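Local coordinates for pathogenicity island protein (Staphylococcus aureus subsp. aureus, PDB 3HL6), which is of unknown function but is encoded by a Staphylococcus aureus pathogenicity island, probably a mobile one, at residues 42-47 with 158-163. Residues are numbered along the deposited sequence; the frame is centred on the assembly and turned at random.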
ATOM      1  N   PHE B  42      -5.344  -5.923 -17.717  1.00 50.45           N
ATOM      2  CA  PHE B  42      -6.582  -6.607 -17.384  1.00 49.39           C
ATOM      3  C   PHE B  42      -7.707  -5.739 -17.842  1.00 50.00           C
ATOM      4  O   PHE B  42      -8.867  -6.143 -17.797  1.00 49.56           O
ATOM      5  CB  PHE B  42      -6.724  -6.789 -15.862  1.00 49.72           C
ATOM      6  CG  PHE B  42      -6.106  -8.051 -15.328  1.00 45.59           C
ATOM      7  CD1 PHE B  42      -6.769  -9.255 -15.426  1.00 42.06           C
ATOM      8  CD2 PHE B  42      -4.875  -8.019 -14.717  1.00 44.63           C
ATOM      9  CE1 PHE B  42      -6.210 -10.417 -14.926  1.00 42.84           C
ATOM     10  CE2 PHE B  42      -4.296  -9.185 -14.203  1.00 43.94           C
ATOM     11  CZ  PHE B  42      -4.968 -10.383 -14.313  1.00 44.14           C
ATOM     12  N   ASP B  43      -7.356  -4.518 -18.245  1.00 50.65           N
ATOM     13  CA  ASP B  43      -8.240  -3.681 -19.017  1.00 50.92           C
ATOM     14  C   ASP B  43      -9.510  -3.329 -18.252  1.00 50.98           C
ATOM     15  O   ASP B  43     -10.625  -3.489 -18.751  1.00 51.02           O
ATOM     16  CB  ASP B  43      -8.615  -4.426 -20.266  1.00 51.71           C
ATOM     17  CG  ASP B  43      -8.917  -3.511 -21.411  1.00 54.09           C
ATOM     18  OD1 ASP B  43      -9.166  -2.300 -21.180  1.00 53.67           O
ATOM     19  OD2 ASP B  43      -8.902  -4.035 -22.549  1.00 58.20           O
ATOM     20  N   MET B  44      -9.349  -2.845 -17.033  1.00 51.24           N
ATOM     21  CA  MET B  44     -10.501  -2.684 -16.172  1.00 51.36           C
ATOM     22  C   MET B  44     -11.059  -1.296 -16.360  1.00 51.73           C
ATOM     23  O   MET B  44     -10.314  -0.355 -16.648  1.00 52.14           O
ATOM     24  CB  MET B  44     -10.119  -2.908 -14.704  1.00 51.02           C
ATOM     25  CG  MET B  44      -9.808  -4.355 -14.364  1.00 49.98           C
ATOM     26  SD  MET B  44      -8.983  -4.459 -12.761  1.00 49.95           S
ATOM     27  CE  MET B  44      -8.682  -6.214 -12.579  1.00 48.92           C
ATOM     28  N   VAL B  45     -12.369  -1.170 -16.192  1.00 51.78           N
ATOM     29  CA  VAL B  45     -12.997   0.129 -16.000  1.00 51.71           C
ATOM     30  C   VAL B  45     -13.232   0.368 -14.502  1.00 52.01           C
ATOM     31  O   VAL B  45     -13.869  -0.445 -13.822  1.00 51.15           O
ATOM     32  CB  VAL B  45     -14.335   0.182 -16.788  1.00 52.09           C
ATOM     33  CG1 VAL B  45     -15.120   1.470 -16.492  1.00 51.15           C
ATOM     34  CG2 VAL B  45     -14.065   0.027 -18.278  1.00 51.64           C
ATOM     35  N   TYR B  46     -12.709   1.472 -13.980  1.00 52.52           N
ATOM     36  CA  TYR B  46     -12.817   1.736 -12.535  1.00 53.24           C
ATOM     37  C   TYR B  46     -13.797   2.848 -12.249  1.00 54.28           C
ATOM     38  O   TYR B  46     -13.776   3.884 -12.898  1.00 55.20           O
ATOM     39  CB  TYR B  46     -11.464   2.124 -11.925  1.00 52.41           C
ATOM     40  CG  TYR B  46     -10.347   1.164 -12.244  1.00 51.37           C
ATOM     41  CD1 TYR B  46      -9.586   1.317 -13.405  1.00 49.91           C
ATOM     42  CD2 TYR B  46     -10.047   0.095 -11.389  1.00 48.70           C
ATOM     43  CE1 TYR B  46      -8.559   0.445 -13.702  1.00 49.17           C
ATOM     44  CE2 TYR B  46      -9.008  -0.787 -11.680  1.00 48.17           C
ATOM     45  CZ  TYR B  46      -8.277  -0.607 -12.846  1.00 49.68           C
ATOM     46  OH  TYR B  46      -7.243  -1.465 -13.163  1.00 51.45           O
ATOM     47  N   VAL B  47     -14.641   2.649 -11.246  1.00 55.22           N
ATOM     48  CA  VAL B  47     -15.615   3.642 -10.882  1.00 55.38           C
ATOM     49  C   VAL B  47     -15.503   3.937  -9.394  1.00 56.47           C
ATOM     50  O   VAL B  47     -15.449   3.019  -8.566  1.00 56.69           O
ATOM     51  CB  VAL B  47     -17.028   3.163 -11.233  1.00 55.16           C
ATOM     52  CG1 VAL B  47     -18.062   4.023 -10.544  1.00 54.83           C
ATOM     53  CG2 VAL B  47     -17.234   3.175 -12.763  1.00 55.13           C
ATOM     54  N   MET B 158     -12.538 -10.602  -4.922  1.00 46.63           N
ATOM     55  CA  MET B 158     -11.221 -10.949  -4.454  1.00 46.26           C
ATOM     56  C   MET B 158     -10.237 -11.304  -5.596  1.00 44.69           C
ATOM     57  O   MET B 158      -9.091 -10.896  -5.575  1.00 44.04           O
ATOM     58  CB  MET B 158     -11.349 -12.061  -3.421  1.00 46.28           C
ATOM     59  CG  MET B 158     -10.127 -12.217  -2.629  1.00 50.37           C
ATOM     60  SD  MET B 158      -9.518 -13.849  -2.972  1.00 61.93           S
ATOM     61  CE  MET B 158      -9.287 -14.445  -1.260  1.00 59.88           C
ATOM     62  N   LEU B 159     -10.703 -12.037  -6.601  1.00 44.18           N
ATOM     63  CA  LEU B 159      -9.976 -12.154  -7.880  1.00 43.44           C
ATOM     64  C   LEU B 159      -9.612 -10.789  -8.433  1.00 42.43           C
ATOM     65  O   LEU B 159      -8.477 -10.541  -8.795  1.00 41.63           O
ATOM     66  CB  LEU B 159     -10.793 -12.955  -8.910  1.00 43.72           C
ATOM     67  CG  LEU B 159     -10.889 -14.464  -8.638  1.00 43.01           C
ATOM     68  CD1 LEU B 159     -11.921 -15.114  -9.524  1.00 40.42           C
ATOM     69  CD2 LEU B 159      -9.528 -15.105  -8.821  1.00 41.81           C
ATOM     70  N   TYR B 160     -10.562  -9.874  -8.461  1.00 42.16           N
ATOM     71  CA  TYR B 160     -10.206  -8.538  -8.910  1.00 42.22           C
ATOM     72  C   TYR B 160      -9.078  -7.919  -8.107  1.00 42.44           C
ATOM     73  O   TYR B 160      -8.241  -7.250  -8.667  1.00 44.31           O
ATOM     74  CB  TYR B 160     -11.416  -7.618  -8.943  1.00 41.74           C
ATOM     75  CG  TYR B 160     -12.150  -7.744 -10.233  1.00 40.86           C
ATOM     76  CD1 TYR B 160     -12.013  -6.787 -11.234  1.00 41.02           C
ATOM     77  CD2 TYR B 160     -12.944  -8.837 -10.474  1.00 40.04           C
ATOM     78  CE1 TYR B 160     -12.678  -6.902 -12.427  1.00 39.82           C
ATOM     79  CE2 TYR B 160     -13.621  -8.968 -11.650  1.00 42.54           C
ATOM     80  CZ  TYR B 160     -13.482  -8.002 -12.638  1.00 42.34           C
ATOM     81  OH  TYR B 160     -14.180  -8.155 -13.827  1.00 45.10           O
ATOM     82  N   GLN B 161      -9.057  -8.122  -6.798  1.00 42.75           N
ATOM     83  CA  GLN B 161      -8.067  -7.475  -5.939  1.00 42.29           C
ATOM     84  C   GLN B 161      -6.663  -8.019  -6.185  1.00 41.94           C
ATOM     85  O   GLN B 161      -5.705  -7.258  -6.304  1.00 41.90           O
ATOM     86  CB  GLN B 161      -8.452  -7.625  -4.461  1.00 42.06           C
ATOM     87  CG  GLN B 161      -9.684  -6.802  -4.080  1.00 42.42           C
ATOM     88  CD  GLN B 161     -10.242  -7.145  -2.686  1.00 40.02           C
ATOM     89  OE1 GLN B 161     -10.129  -8.269  -2.207  1.00 42.50           O
ATOM     90  NE2 GLN B 161     -10.820  -6.177  -2.045  1.00 36.14           N
ATOM     91  N   LEU B 162      -6.548  -9.342  -6.242  1.00 41.34           N
ATOM     92  CA  LEU B 162      -5.332  -9.981  -6.715  1.00 40.68           C
ATOM     93  C   LEU B 162      -4.875  -9.404  -8.060  1.00 40.69           C
ATOM     94  O   LEU B 162      -3.696  -9.065  -8.221  1.00 40.36           O
ATOM     95  CB  LEU B 162      -5.549 -11.490  -6.819  1.00 40.37           C
ATOM     96  CG  LEU B 162      -5.836 -12.089  -5.451  1.00 38.02           C
ATOM     97  CD1 LEU B 162      -6.249 -13.547  -5.505  1.00 33.00           C
ATOM     98  CD2 LEU B 162      -4.574 -11.913  -4.605  1.00 39.99           C
ATOM     99  N   ALA B 163      -5.801  -9.238  -8.996  1.00 40.92           N
ATOM    100  CA  ALA B 163      -5.414  -8.866 -10.359  1.00 42.79           C
ATOM    101  C   ALA B 163      -4.645  -7.540 -10.388  1.00 43.80           C
ATOM    102  O   ALA B 163      -3.734  -7.365 -11.209  1.00 43.90           O
ATOM    103  CB  ALA B 163      -6.630  -8.813 -11.308  1.00 42.74           C
TER
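In Phe42 and Met44, CG stands opposite the carbonyl carbon and beside the backbone N (chi1 -88° and -71°), and these torsions carry the ring of Phe42 and the thioether of Met44 across to the last turn of the helix that holds Tyr160 and Ala163. Beyond CG the Met44 chain runs fully extended, and its methyl CE ends 3.5 Å from CB of Ala163. Met44 CE also touches Tyr160, 3.6 Å from its CD1. Met44 SD lies 5.3 Å from the centroid of the Tyr160 ring. That approach is oblique, a Met-aromatic contact in which the two side chains run alongside one another, pointing opposite ways. A long, unbranched thioether suits this place because it can bridge from the strand to both helix residues at once.

Ala163 CB sits over the face of the Phe42 ring, 3.7 Å from its centroid and only 10° off the normal, a CH-pi contact. A side chain as small as alanine lets the ring come up flat against the helix end. Ala163 O, which bonds Arg13 NH2, lies 3.5 Å from Phe42 CE2.

No hydrogen bond joins the two segments. Tyrosine suits position 160 because its CD1 side gives Met44 an apolar flank while the hydroxyl of Tyr160 bonds Val57 N on the neighbouring strand; its ring also stacks with Phe68. Asp40 bonds the backbone N of both Phe42 and Met44, anchoring the entrance to the strand, and Leu177 of helix 171-184 packs against Phe42 and Tyr160. Met-aromatic and CH-pi contacts thus join the last turn of helix 152-163 to strand 44-49 and the loop before it, in the buried core of an alpha+beta fold whose mixed sheet is largely antiparallel.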